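Local atomic coordinates of Atg1 tMIT (Kluyveromyces marxianus, PDB entry 4P1N), a protein that forms the C-terminal tandem MIT region of the autophagy kinase Atg1, which binds the MIM segment of Atg13 in the autophagy initiation complex. Residues S18-F22 against L142-I146; Y25-E29 against E152-K156; T181-E185 against N234-D238; R191-S196 against T218-L223. Numbering follows the deposited sequence.

Interaction 1. Residues S18-F22 against L142-I146; sequences SAKAF and LVQWI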
loop_
_atom_site.group_PDB
_atom_site.type_symbol
_atom_site.label_atom_id
_atom_site.label_comp_id
_atom_site.label_asym_id
_atom_site.label_seq_id
_atom_site.Cartn_x
_atom_site.Cartn_y
_atom_site.Cartn_z
ATOM N N SER B 18 -7.813 3.722 3.987
ATOM C CA SER B 18 -6.643 2.820 3.969
ATOM C C SER B 18 -6.273 2.382 5.371
ATOM O O SER B 18 -5.813 1.244 5.581
ATOM C CB SER B 18 -5.440 3.473 3.294
ATOM O OG SER B 18 -5.699 3.717 1.924
ATOM N N ALA B 19 -6.488 3.255 6.339
ATOM C CA ALA B 19 -6.342 2.856 7.738
ATOM C C ALA B 19 -7.316 1.751 8.143
ATOM O O ALA B 19 -6.969 0.746 8.810
ATOM C CB ALA B 19 -6.510 4.066 8.634
ATOM N N LYS B 20 -8.549 1.938 7.738
ATOM C CA LYS B 20 -9.569 0.924 7.917
ATOM C C LYS B 20 -9.276 -0.396 7.195
ATOM O O LYS B 20 -9.461 -1.496 7.777
ATOM C CB LYS B 20 -10.915 1.475 7.425
ATOM C CG LYS B 20 -11.463 2.586 8.321
ATOM C CD LYS B 20 -12.631 3.352 7.698
ATOM C CE LYS B 20 -13.021 4.494 8.619
ATOM N NZ LYS B 20 -14.059 5.316 7.971
ATOM N N ALA B 21 -8.832 -0.309 5.940
ATOM C CA ALA B 21 -8.481 -1.525 5.191
ATOM C C ALA B 21 -7.322 -2.215 5.874
ATOM O O ALA B 21 -7.339 -3.426 6.128
ATOM C CB ALA B 21 -8.137 -1.181 3.744
ATOM N N PHE B 22 -6.358 -1.436 6.318
ATOM C CA PHE B 22 -5.177 -2.027 6.942
ATOM C C PHE B 22 -5.522 -2.818 8.192
ATOM O O PHE B 22 -5.040 -3.917 8.413
ATOM C CB PHE B 22 -4.147 -0.925 7.296
ATOM C CG PHE B 22 -2.937 -1.472 7.983
ATOM C CD1 PHE B 22 -1.899 -2.017 7.239
ATOM C CD2 PHE B 22 -2.870 -1.543 9.382
ATOM C CE1 PHE B 22 -0.778 -2.543 7.867
ATOM C CE2 PHE B 22 -1.742 -2.047 10.021
ATOM C CZ PHE B 22 -0.707 -2.590 9.276
ATOM N N LEU B 142 -0.584 5.383 -2.381
ATOM C CA LEU B 142 -1.692 4.773 -1.668
ATOM C C LEU B 142 -2.519 3.888 -2.535
ATOM O O LEU B 142 -2.936 2.803 -2.123
ATOM C CB LEU B 142 -2.643 5.812 -1.080
ATOM C CG LEU B 142 -2.312 6.321 0.298
ATOM C CD1 LEU B 142 -3.381 7.300 0.721
ATOM C CD2 LEU B 142 -2.257 5.193 1.306
ATOM N N VAL B 143 -2.824 4.392 -3.720
ATOM C CA VAL B 143 -3.629 3.665 -4.654
ATOM C C VAL B 143 -2.918 2.414 -5.168
ATOM O O VAL B 143 -3.558 1.375 -5.269
ATOM C CB VAL B 143 -4.112 4.572 -5.799
ATOM C CG1 VAL B 143 -4.807 3.749 -6.881
ATOM C CG2 VAL B 143 -5.073 5.626 -5.239
ATOM N N GLN B 144 -1.625 2.496 -5.486
ATOM C CA GLN B 144 -0.859 1.259 -5.731
ATOM C C GLN B 144 -0.984 0.244 -4.586
ATOM O O GLN B 144 -1.278 -0.949 -4.830
ATOM C CB GLN B 144 0.583 1.561 -6.056
ATOM C CG GLN B 144 0.699 2.255 -7.425
ATOM C CD GLN B 144 2.106 2.607 -7.776
ATOM O OE1 GLN B 144 3.016 2.461 -6.958
ATOM N NE2 GLN B 144 2.318 3.087 -9.020
ATOM N N TRP B 145 -0.838 0.727 -3.342
ATOM C CA TRP B 145 -1.029 -0.128 -2.171
ATOM C C TRP B 145 -2.402 -0.769 -2.093
ATOM O O TRP B 145 -2.514 -1.972 -1.871
ATOM C CB TRP B 145 -0.720 0.642 -0.892
ATOM C CG TRP B 145 -0.790 -0.190 0.343
ATOM C CD1 TRP B 145 0.184 -1.032 0.880
ATOM C CD2 TRP B 145 -1.941 -0.317 1.196
ATOM N NE1 TRP B 145 -0.318 -1.625 2.041
ATOM C CE2 TRP B 145 -1.609 -1.190 2.247
ATOM C CE3 TRP B 145 -3.188 0.279 1.200
ATOM C CZ2 TRP B 145 -2.523 -1.513 3.266
ATOM C CZ3 TRP B 145 -4.082 -0.015 2.244
ATOM C CH2 TRP B 145 -3.745 -0.901 3.242
ATOM N N ILE B 146 -3.454 0.041 -2.252
ATOM C CA ILE B 146 -4.838 -0.427 -2.217
ATOM C C ILE B 146 -5.028 -1.493 -3.258
ATOM O O ILE B 146 -5.571 -2.547 -2.983
ATOM C CB ILE B 146 -5.826 0.768 -2.485
ATOM C CG1 ILE B 146 -5.917 1.657 -1.268
ATOM C CG2 ILE B 146 -7.209 0.276 -2.886
ATOM C CD1 ILE B 146 -6.397 3.071 -1.544
#
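This is a buried helix-helix contact between the first and third helices of the N-terminal MIT domain, helix 10-33 and helix 137-170. The two run broadly parallel, at 29°, but their local axes stay 11.5 Å apart, so a large side chain has to span the gap. W145 does so: its CB points at the opposite helix, and the six-membered part of the indole reaches S18 and A21, with CH2 3.8 Å from S18 O and 4.4 Å from A21 CB. F22 brings up the edge of its ring, F22 CD1 lying 4.1 Å from W145 CZ2. Beside the indole, S18 OG sits 3.6 Å from I146 CD1 and 3.8 Å from L142 CD2; it is hydrogen-bonded to V14 O within its own helix. W145 NE1 is hydrogen-bonded to OE1 of Q144 of the second subunit, at the subunit interface, while helix 95-129 packs against A21 and I146. Parallel first and third helices give the up-down-up layout of a three-helix bundle, the form taken by MIT domains.

Interaction 2. Residues Y25-E29 against E152-K156; sequences YSFAE and ECLDK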
loop_
_atom_site.group_PDB
_atom_site.type_symbol
_atom_site.label_atom_id
_atom_site.label_comp_id
_atom_site.label_asym_id
_atom_site.label_seq_id
_atom_site.Cartn_x
_atom_site.Cartn_y
_atom_site.Cartn_z
ATOM N N TYR B 25 -7.395 -5.955 7.187
ATOM C CA TYR B 25 -6.486 -6.862 6.551
ATOM C C TYR B 25 -5.603 -7.546 7.583
ATOM O O TYR B 25 -5.384 -8.778 7.491
ATOM C CB TYR B 25 -5.677 -6.128 5.488
ATOM C CG TYR B 25 -4.422 -6.823 5.013
ATOM C CD1 TYR B 25 -4.466 -7.711 3.993
ATOM C CD2 TYR B 25 -3.150 -6.546 5.596
ATOM C CE1 TYR B 25 -3.349 -8.367 3.568
ATOM C CE2 TYR B 25 -2.000 -7.189 5.150
ATOM C CZ TYR B 25 -2.095 -8.073 4.119
ATOM O OH TYR B 25 -0.982 -8.738 3.635
ATOM N N SER B 26 -5.067 -6.774 8.532
ATOM C CA SER B 26 -4.164 -7.364 9.547
ATOM C C SER B 26 -4.938 -8.368 10.439
ATOM O O SER B 26 -4.388 -9.351 10.881
ATOM C CB SER B 26 -3.518 -6.305 10.440
ATOM O OG SER B 26 -3.029 -5.203 9.688
ATOM N N PHE B 27 -6.218 -8.119 10.680
ATOM C CA PHE B 27 -7.064 -9.059 11.439
ATOM C C PHE B 27 -7.249 -10.302 10.604
ATOM O O PHE B 27 -6.983 -11.390 11.080
ATOM C CB PHE B 27 -8.382 -8.361 11.844
ATOM C CG PHE B 27 -9.292 -9.143 12.772
ATOM C CD1 PHE B 27 -8.834 -10.175 13.591
ATOM C CD2 PHE B 27 -10.634 -8.773 12.869
ATOM C CE1 PHE B 27 -9.706 -10.843 14.471
ATOM C CE2 PHE B 27 -11.502 -9.413 13.742
ATOM C CZ PHE B 27 -11.033 -10.450 14.561
ATOM N N ALA B 28 -7.646 -10.169 9.346
ATOM C CA ALA B 28 -7.699 -11.336 8.451
ATOM C C ALA B 28 -6.413 -12.147 8.423
ATOM O O ALA B 28 -6.450 -13.399 8.443
ATOM C CB ALA B 28 -8.064 -10.950 7.023
ATOM N N GLU B 29 -5.292 -11.469 8.334
ATOM C CA GLU B 29 -3.981 -12.142 8.309
ATOM C C GLU B 29 -3.629 -12.875 9.589
ATOM O O GLU B 29 -2.938 -13.889 9.537
ATOM C CB GLU B 29 -2.851 -11.152 8.042
ATOM C CG GLU B 29 -2.854 -10.602 6.648
ATOM C CD GLU B 29 -2.164 -11.539 5.680
ATOM O OE1 GLU B 29 -0.941 -11.758 5.892
ATOM O OE2 GLU B 29 -2.815 -12.051 4.706
ATOM N N GLU B 152 -4.177 -9.259 -3.507
ATOM C CA GLU B 152 -3.839 -10.196 -2.443
ATOM C C GLU B 152 -5.084 -10.724 -1.674
ATOM O O GLU B 152 -5.240 -11.946 -1.488
ATOM C CB GLU B 152 -2.840 -9.557 -1.470
ATOM C CG GLU B 152 -2.425 -10.465 -0.317
ATOM C CD GLU B 152 -1.567 -9.750 0.722
ATOM O OE1 GLU B 152 -1.191 -8.577 0.507
ATOM O OE2 GLU B 152 -1.277 -10.370 1.757
ATOM N N CYS B 153 -5.958 -9.828 -1.209
ATOM C CA CYS B 153 -7.146 -10.261 -0.438
ATOM C C CYS B 153 -8.057 -11.177 -1.265
ATOM O O CYS B 153 -8.651 -12.175 -0.742
ATOM C CB CYS B 153 -7.952 -9.056 0.073
ATOM S SG CYS B 153 -7.052 -8.205 1.380
ATOM N N LEU B 154 -8.228 -10.790 -2.519
ATOM C CA LEU B 154 -9.021 -11.556 -3.434
ATOM C C LEU B 154 -8.415 -12.965 -3.645
ATOM O O LEU B 154 -9.157 -13.948 -3.631
ATOM C CB LEU B 154 -9.130 -10.856 -4.776
ATOM C CG LEU B 154 -10.495 -10.702 -5.430
ATOM C CD1 LEU B 154 -10.249 -10.689 -6.918
ATOM C CD2 LEU B 154 -11.526 -11.766 -5.058
ATOM N N ASP B 155 -7.092 -13.063 -3.875
ATOM C CA ASP B 155 -6.475 -14.389 -4.023
ATOM C C ASP B 155 -6.640 -15.254 -2.777
ATOM O O ASP B 155 -6.983 -16.438 -2.878
ATOM C CB ASP B 155 -4.998 -14.296 -4.377
ATOM C CG ASP B 155 -4.768 -13.769 -5.784
ATOM O OD1 ASP B 155 -5.751 -13.617 -6.548
ATOM O OD2 ASP B 155 -3.601 -13.487 -6.122
ATOM N N LYS B 156 -6.398 -14.671 -1.609
ATOM C CA LYS B 156 -6.594 -15.373 -0.349
ATOM C C LYS B 156 -8.045 -15.792 -0.075
ATOM O O LYS B 156 -8.306 -16.927 0.386
ATOM C CB LYS B 156 -5.999 -14.589 0.810
ATOM C CG LYS B 156 -4.495 -14.640 0.761
ATOM C CD LYS B 156 -3.792 -13.817 1.817
ATOM C CE LYS B 156 -2.258 -13.910 1.610
ATOM N NZ LYS B 156 -1.552 -12.933 2.505
#
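One carboxylate oxygen, E152 OE2, takes both a tyrosine hydroxyl and a lysine ammonium: Y25 OH donates to it at 2.5 Å, and K156 NZ, one turn further along E152's own helix, lies 2.7 Å from it. The same lysine crosses to the other helix, where K156 NZ forms a salt bridge of 2.7 Å with E29 OE2. A charged network therefore closes over a gap between helices whose local axes are 12.1 Å apart and inclined at 31°. It also brings two like charges near each other, with E29 OE2 only 3.7 Å from E152 OE2, and the ammonium of K156, bridging both oxygens, offsets the repulsion. Beside the polar network the contact turns apolar: C153 SG approaches the edge of the Y25 ring, 3.7 Å from Y25 CD1, as a sulfur-aromatic contact. Outside the two segments, R149 forms a salt bridge with the second oxygen of E152, and Y109 of the middle helix 95-129 is hydrogen-bonded to E29 OE2. With one lysine compensating two acids, and R149 adding a second positive partner for E152, the charges in this partly buried gap are balanced.

Interaction 3. Residues T181-E185 against N234-D238; sequences TIFVE and NEVYD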
loop_
_atom_site.group_PDB
_atom_site.type_symbol
_atom_site.label_atom_id
_atom_site.label_comp_id
_atom_site.label_asym_id
_atom_site.label_seq_id
_atom_site.Cartn_x
_atom_site.Cartn_y
_atom_site.Cartn_z
ATOM N N THR B 181 -23.969 -19.620 13.366
ATOM C CA THR B 181 -23.659 -18.789 12.204
ATOM C C THR B 181 -22.600 -17.764 12.594
ATOM O O THR B 181 -22.710 -17.100 13.619
ATOM C CB THR B 181 -24.892 -18.065 11.610
ATOM O OG1 THR B 181 -25.784 -19.021 11.035
ATOM C CG2 THR B 181 -24.465 -17.088 10.501
ATOM N N ILE B 182 -21.564 -17.668 11.777
ATOM C CA ILE B 182 -20.488 -16.749 12.026
ATOM C C ILE B 182 -20.813 -15.480 11.291
ATOM O O ILE B 182 -21.066 -15.513 10.086
ATOM C CB ILE B 182 -19.142 -17.300 11.581
ATOM C CG1 ILE B 182 -18.847 -18.587 12.351
ATOM C CG2 ILE B 182 -18.051 -16.253 11.842
ATOM C CD1 ILE B 182 -17.659 -19.377 11.856
ATOM N N PHE B 183 -20.866 -14.388 12.049
ATOM C CA PHE B 183 -21.126 -13.059 11.545
ATOM C C PHE B 183 -19.822 -12.264 11.624
ATOM O O PHE B 183 -19.176 -12.188 12.684
ATOM C CB PHE B 183 -22.143 -12.331 12.415
ATOM C CG PHE B 183 -23.561 -12.801 12.241
ATOM C CD1 PHE B 183 -24.106 -13.735 13.109
ATOM C CD2 PHE B 183 -24.372 -12.283 11.231
ATOM C CE1 PHE B 183 -25.424 -14.156 12.976
ATOM C CE2 PHE B 183 -25.703 -12.702 11.103
ATOM C CZ PHE B 183 -26.218 -13.639 11.976
ATOM N N VAL B 184 -19.465 -11.619 10.522
ATOM C CA VAL B 184 -18.284 -10.786 10.512
ATOM C C VAL B 184 -18.438 -9.620 11.520
ATOM O O VAL B 184 -17.463 -9.127 12.099
ATOM C CB VAL B 184 -18.002 -10.247 9.098
ATOM C CG1 VAL B 184 -19.028 -9.159 8.745
ATOM C CG2 VAL B 184 -16.577 -9.692 9.057
ATOM N N GLU B 185 -19.658 -9.166 11.770
ATOM C CA GLU B 185 -19.726 -7.983 12.612
ATOM C C GLU B 185 -19.457 -8.314 14.080
ATOM O O GLU B 185 -18.863 -7.516 14.789
ATOM C CB GLU B 185 -20.921 -7.055 12.343
ATOM C CG GLU B 185 -22.188 -7.597 11.816
ATOM C CD GLU B 185 -22.169 -8.268 10.484
ATOM O OE1 GLU B 185 -22.452 -7.628 9.458
ATOM O OE2 GLU B 185 -22.026 -9.499 10.481
ATOM N N ASN B 234 -23.190 -6.305 4.907
ATOM C CA ASN B 234 -22.585 -7.615 5.040
ATOM C C ASN B 234 -22.462 -8.271 3.677
ATOM O O ASN B 234 -23.463 -8.477 2.976
ATOM C CB ASN B 234 -23.391 -8.482 5.993
ATOM C CG ASN B 234 -22.691 -9.794 6.325
ATOM O OD1 ASN B 234 -22.242 -10.506 5.431
ATOM N ND2 ASN B 234 -22.605 -10.122 7.618
ATOM N N GLU B 235 -21.232 -8.656 3.331
ATOM C CA GLU B 235 -20.979 -9.070 1.997
ATOM C C GLU B 235 -21.464 -10.487 1.643
ATOM O O GLU B 235 -21.400 -10.863 0.504
ATOM C CB GLU B 235 -19.526 -8.832 1.490
ATOM C CG GLU B 235 -18.308 -8.316 2.225
ATOM C CD GLU B 235 -18.430 -7.424 3.432
ATOM O OE1 GLU B 235 -18.181 -6.180 3.323
ATOM O OE2 GLU B 235 -18.631 -8.008 4.526
ATOM N N VAL B 236 -21.958 -11.265 2.601
ATOM C CA VAL B 236 -22.535 -12.560 2.255
ATOM C C VAL B 236 -24.053 -12.469 2.195
ATOM O O VAL B 236 -24.680 -13.427 1.846
ATOM C CB VAL B 236 -22.079 -13.697 3.199
ATOM C CG1 VAL B 236 -20.563 -13.897 3.091
ATOM C CG2 VAL B 236 -22.470 -13.429 4.642
ATOM N N TYR B 237 -24.625 -11.317 2.524
ATOM C CA TYR B 237 -26.085 -11.119 2.429
ATOM C C TYR B 237 -26.428 -10.204 1.274
ATOM O O TYR B 237 -26.670 -9.022 1.458
ATOM C CB TYR B 237 -26.665 -10.577 3.729
ATOM C CG TYR B 237 -26.546 -11.576 4.848
ATOM C CD1 TYR B 237 -27.225 -12.791 4.804
ATOM C CD2 TYR B 237 -25.721 -11.331 5.921
ATOM C CE1 TYR B 237 -27.087 -13.715 5.822
ATOM C CE2 TYR B 237 -25.575 -12.240 6.939
ATOM C CZ TYR B 237 -26.262 -13.422 6.887
ATOM O OH TYR B 237 -26.073 -14.281 7.916
ATOM N N ASP B 238 -26.432 -10.774 0.079
ATOM C CA ASP B 238 -26.665 -10.029 -1.159
ATOM C C ASP B 238 -28.173 -9.979 -1.417
ATOM O O ASP B 238 -28.901 -10.952 -1.203
ATOM C CB ASP B 238 -25.872 -10.642 -2.336
ATOM C CG ASP B 238 -26.285 -10.071 -3.732
ATOM O OD1 ASP B 238 -27.454 -10.242 -4.147
ATOM O OD2 ASP B 238 -25.431 -9.484 -4.429
HETATM O O HOH W 1 -21.027 -12.325 8.173
#
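The start of helix 184-204 meets the turn at 234-237 through side chains of distinct conformation. N234, with chi1 t, folds back on its own chain so that OD1 accepts from V236 N at 2.9 Å, an Asx turn set inside a type I beta turn. With OD1 held there, the amide nitrogen faces the other segment, where N234 ND2 makes a weak hydrogen bond of 3.1 Å to E185 OE1. E185 has chi1 of 29°, between wells, and chi2 m, which together turn its carboxylate toward N234. A water, 2.8 Å from N234 ND2 and 2.9 Å from V184 N, accepts from both and joins the turn to the first turn of the helix. Alongside, F183, the N-cap residue, and Y237 both adopt m at chi1, bringing F183 CE2 to 3.6 Å from Y237 OH. V236 makes backbone hydrogen bonds to an Atg13 MIM chain, so this Asx turn within a type I turn, following helix 209-227, is an Atg13 contact site in the complex.

Interaction 4. Residues R191-S196 against T218-L223; sequences RALDIS and TSLWML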
loop_
_atom_site.group_PDB
_atom_site.type_symbol
_atom_site.label_atom_id
_atom_site.label_comp_id
_atom_site.label_asym_id
_atom_site.label_seq_id
_atom_site.Cartn_x
_atom_site.Cartn_y
_atom_site.Cartn_z
ATOM N N ARG B 191 -13.319 -8.204 18.645
ATOM C CA ARG B 191 -11.910 -7.938 18.486
ATOM C C ARG B 191 -11.588 -6.492 18.872
ATOM O O ARG B 191 -10.611 -6.232 19.584
ATOM C CB ARG B 191 -11.475 -8.228 17.055
ATOM C CG ARG B 191 -10.014 -7.883 16.740
ATOM C CD ARG B 191 -9.084 -8.702 17.620
ATOM N NE ARG B 191 -7.702 -8.439 17.255
ATOM C CZ ARG B 191 -6.663 -8.648 18.054
ATOM N NH1 ARG B 191 -6.848 -9.161 19.270
ATOM N NH2 ARG B 191 -5.434 -8.348 17.630
ATOM N N ALA B 192 -12.400 -5.545 18.434
ATOM C CA ALA B 192 -12.167 -4.131 18.800
ATOM C C ALA B 192 -12.213 -3.883 20.330
ATOM O O ALA B 192 -11.423 -3.126 20.863
ATOM C CB ALA B 192 -13.164 -3.232 18.115
ATOM N N LEU B 193 -13.172 -4.494 21.006
ATOM C CA LEU B 193 -13.333 -4.342 22.451
ATOM C C LEU B 193 -12.226 -5.066 23.225
ATOM O O LEU B 193 -11.762 -4.549 24.230
ATOM C CB LEU B 193 -14.721 -4.824 22.901
ATOM C CG LEU B 193 -15.830 -3.754 22.835
ATOM C CD1 LEU B 193 -15.768 -2.853 21.622
ATOM C CD2 LEU B 193 -17.220 -4.352 22.898
ATOM N N ASP B 194 -11.778 -6.235 22.750
ATOM C CA ASP B 194 -10.596 -6.887 23.343
ATOM C C ASP B 194 -9.356 -6.013 23.261
ATOM O O ASP B 194 -8.616 -5.901 24.214
ATOM C CB ASP B 194 -10.245 -8.188 22.622
ATOM C CG ASP B 194 -11.232 -9.284 22.853
ATOM O OD1 ASP B 194 -11.984 -9.268 23.847
ATOM O OD2 ASP B 194 -11.239 -10.193 22.012
ATOM N N ILE B 195 -9.115 -5.423 22.098
ATOM C CA ILE B 195 -7.950 -4.565 21.915
ATOM C C ILE B 195 -7.989 -3.370 22.873
ATOM O O ILE B 195 -6.964 -3.047 23.475
ATOM C CB ILE B 195 -7.813 -4.044 20.479
ATOM C CG1 ILE B 195 -7.452 -5.198 19.534
ATOM C CG2 ILE B 195 -6.710 -2.981 20.416
ATOM C CD1 ILE B 195 -7.692 -4.886 18.069
ATOM N N SER B 196 -9.160 -2.722 23.016
ATOM C CA SER B 196 -9.283 -1.588 23.947
ATOM C C SER B 196 -9.211 -2.020 25.431
ATOM O O SER B 196 -8.682 -1.280 26.270
ATOM C CB SER B 196 -10.554 -0.778 23.688
ATOM O OG SER B 196 -10.326 0.166 22.627
ATOM N N THR B 218 -6.879 1.752 16.787
ATOM C CA THR B 218 -7.234 0.529 16.057
ATOM C C THR B 218 -8.656 0.075 16.342
ATOM O O THR B 218 -9.404 -0.192 15.388
ATOM C CB THR B 218 -6.253 -0.606 16.327
ATOM O OG1 THR B 218 -4.938 -0.170 15.965
ATOM C CG2 THR B 218 -6.646 -1.870 15.541
ATOM N N SER B 219 -9.049 0.038 17.617
ATOM C CA SER B 219 -10.434 -0.290 17.979
ATOM C C SER B 219 -11.422 0.654 17.361
ATOM O O SER B 219 -12.523 0.265 17.012
ATOM C CB SER B 219 -10.665 -0.213 19.474
ATOM O OG SER B 219 -9.916 -1.167 20.174
ATOM N N LEU B 220 -11.069 1.931 17.297
ATOM C CA LEU B 220 -11.969 2.912 16.775
ATOM C C LEU B 220 -12.112 2.751 15.273
ATOM O O LEU B 220 -13.209 2.805 14.761
ATOM C CB LEU B 220 -11.472 4.323 17.077
ATOM C CG LEU B 220 -11.668 4.754 18.524
ATOM C CD1 LEU B 220 -10.913 6.057 18.714
ATOM C CD2 LEU B 220 -13.143 4.925 18.877
ATOM N N TRP B 221 -11.002 2.552 14.563
ATOM C CA TRP B 221 -11.118 2.286 13.129
ATOM C C TRP B 221 -12.043 1.111 12.877
ATOM O O TRP B 221 -12.904 1.181 12.019
ATOM C CB TRP B 221 -9.783 1.989 12.492
ATOM C CG TRP B 221 -8.858 3.125 12.428
ATOM C CD1 TRP B 221 -7.577 3.155 12.928
ATOM C CD2 TRP B 221 -9.065 4.386 11.774
ATOM N NE1 TRP B 221 -6.989 4.350 12.627
ATOM C CE2 TRP B 221 -7.877 5.124 11.919
ATOM C CE3 TRP B 221 -10.113 4.933 11.048
ATOM C CZ2 TRP B 221 -7.718 6.377 11.392
ATOM C CZ3 TRP B 221 -9.970 6.212 10.526
ATOM C CH2 TRP B 221 -8.778 6.924 10.706
ATOM N N MET B 222 -11.886 0.051 13.664
ATOM C CA MET B 222 -12.699 -1.176 13.516
ATOM C C MET B 222 -14.159 -0.935 13.710
ATOM O O MET B 222 -14.961 -1.338 12.878
ATOM C CB MET B 222 -12.236 -2.266 14.476
ATOM C CG MET B 222 -10.844 -2.760 14.115
ATOM S SD MET B 222 -10.297 -4.131 15.155
ATOM C CE MET B 222 -11.344 -5.442 14.614
ATOM N N LEU B 223 -14.520 -0.254 14.795
ATOM C CA LEU B 223 -15.915 0.025 15.082
ATOM C C LEU B 223 -16.535 1.027 14.124
ATOM O O LEU B 223 -17.755 0.980 13.874
ATOM C CB LEU B 223 -16.089 0.519 16.541
ATOM C CG LEU B 223 -15.760 -0.460 17.652
ATOM C CD1 LEU B 223 -15.824 0.223 19.017
ATOM C CD2 LEU B 223 -16.711 -1.636 17.605
#
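Small residues at the crossing let two nearly antiparallel helices, inclined at 164°, come within 8.5 Å of each other. A192 and S219 face each other there with CA atoms 4.3 Å apart. The methyl of A192 is a low bump that fits between M222 and L223, with A192 CB 3.9 Å from M222 CB and 3.8 Å from L223 CG. S219 presses into the opposite backbone: its OG donates to A192 O at 2.6 Å, accepts from S196 OG at 2.8 Å and lies 3.6 Å from I195 CB. Such close pairing of neighbouring antiparallel helices is part of the three-helix MIT bundle, here made by the first two helices of the second domain and covered by V260 and I263 of helix 250-273. Larger side chains fill the flanks. M222 takes p at chi3, which sets CE 3.5 Å from R191 CG, while M222 SD lies 4.0 Å from I195 CD1. Toward one end I195 CD1 meets T218 CG2 at 4.1 Å; toward the other L193 CD1 meets L223 CD1 at 4.0 Å.

Overall arrangement
Along the chain the two MIT domains come in series: interactions 1 and 2 lie in the first, interactions 3 and 4 in the second. Interactions 1 and 2 are successive patches on helices 10-33 and 137-170, their centres 12 Å apart. In the second domain helix 184-204 is shared, and interaction 4 is nested inside the loop closed by interaction 3, about 19 Å away between centres. The domains meet where helix 10-33 faces interaction 4: A19 and K20 pack on W221, and F27 on R191 and M222. One helix thus serves both the core of its own bundle and the interface between domains, uniting the tandem pair into one compact body that chains of Atg13 MIM touch at both domains.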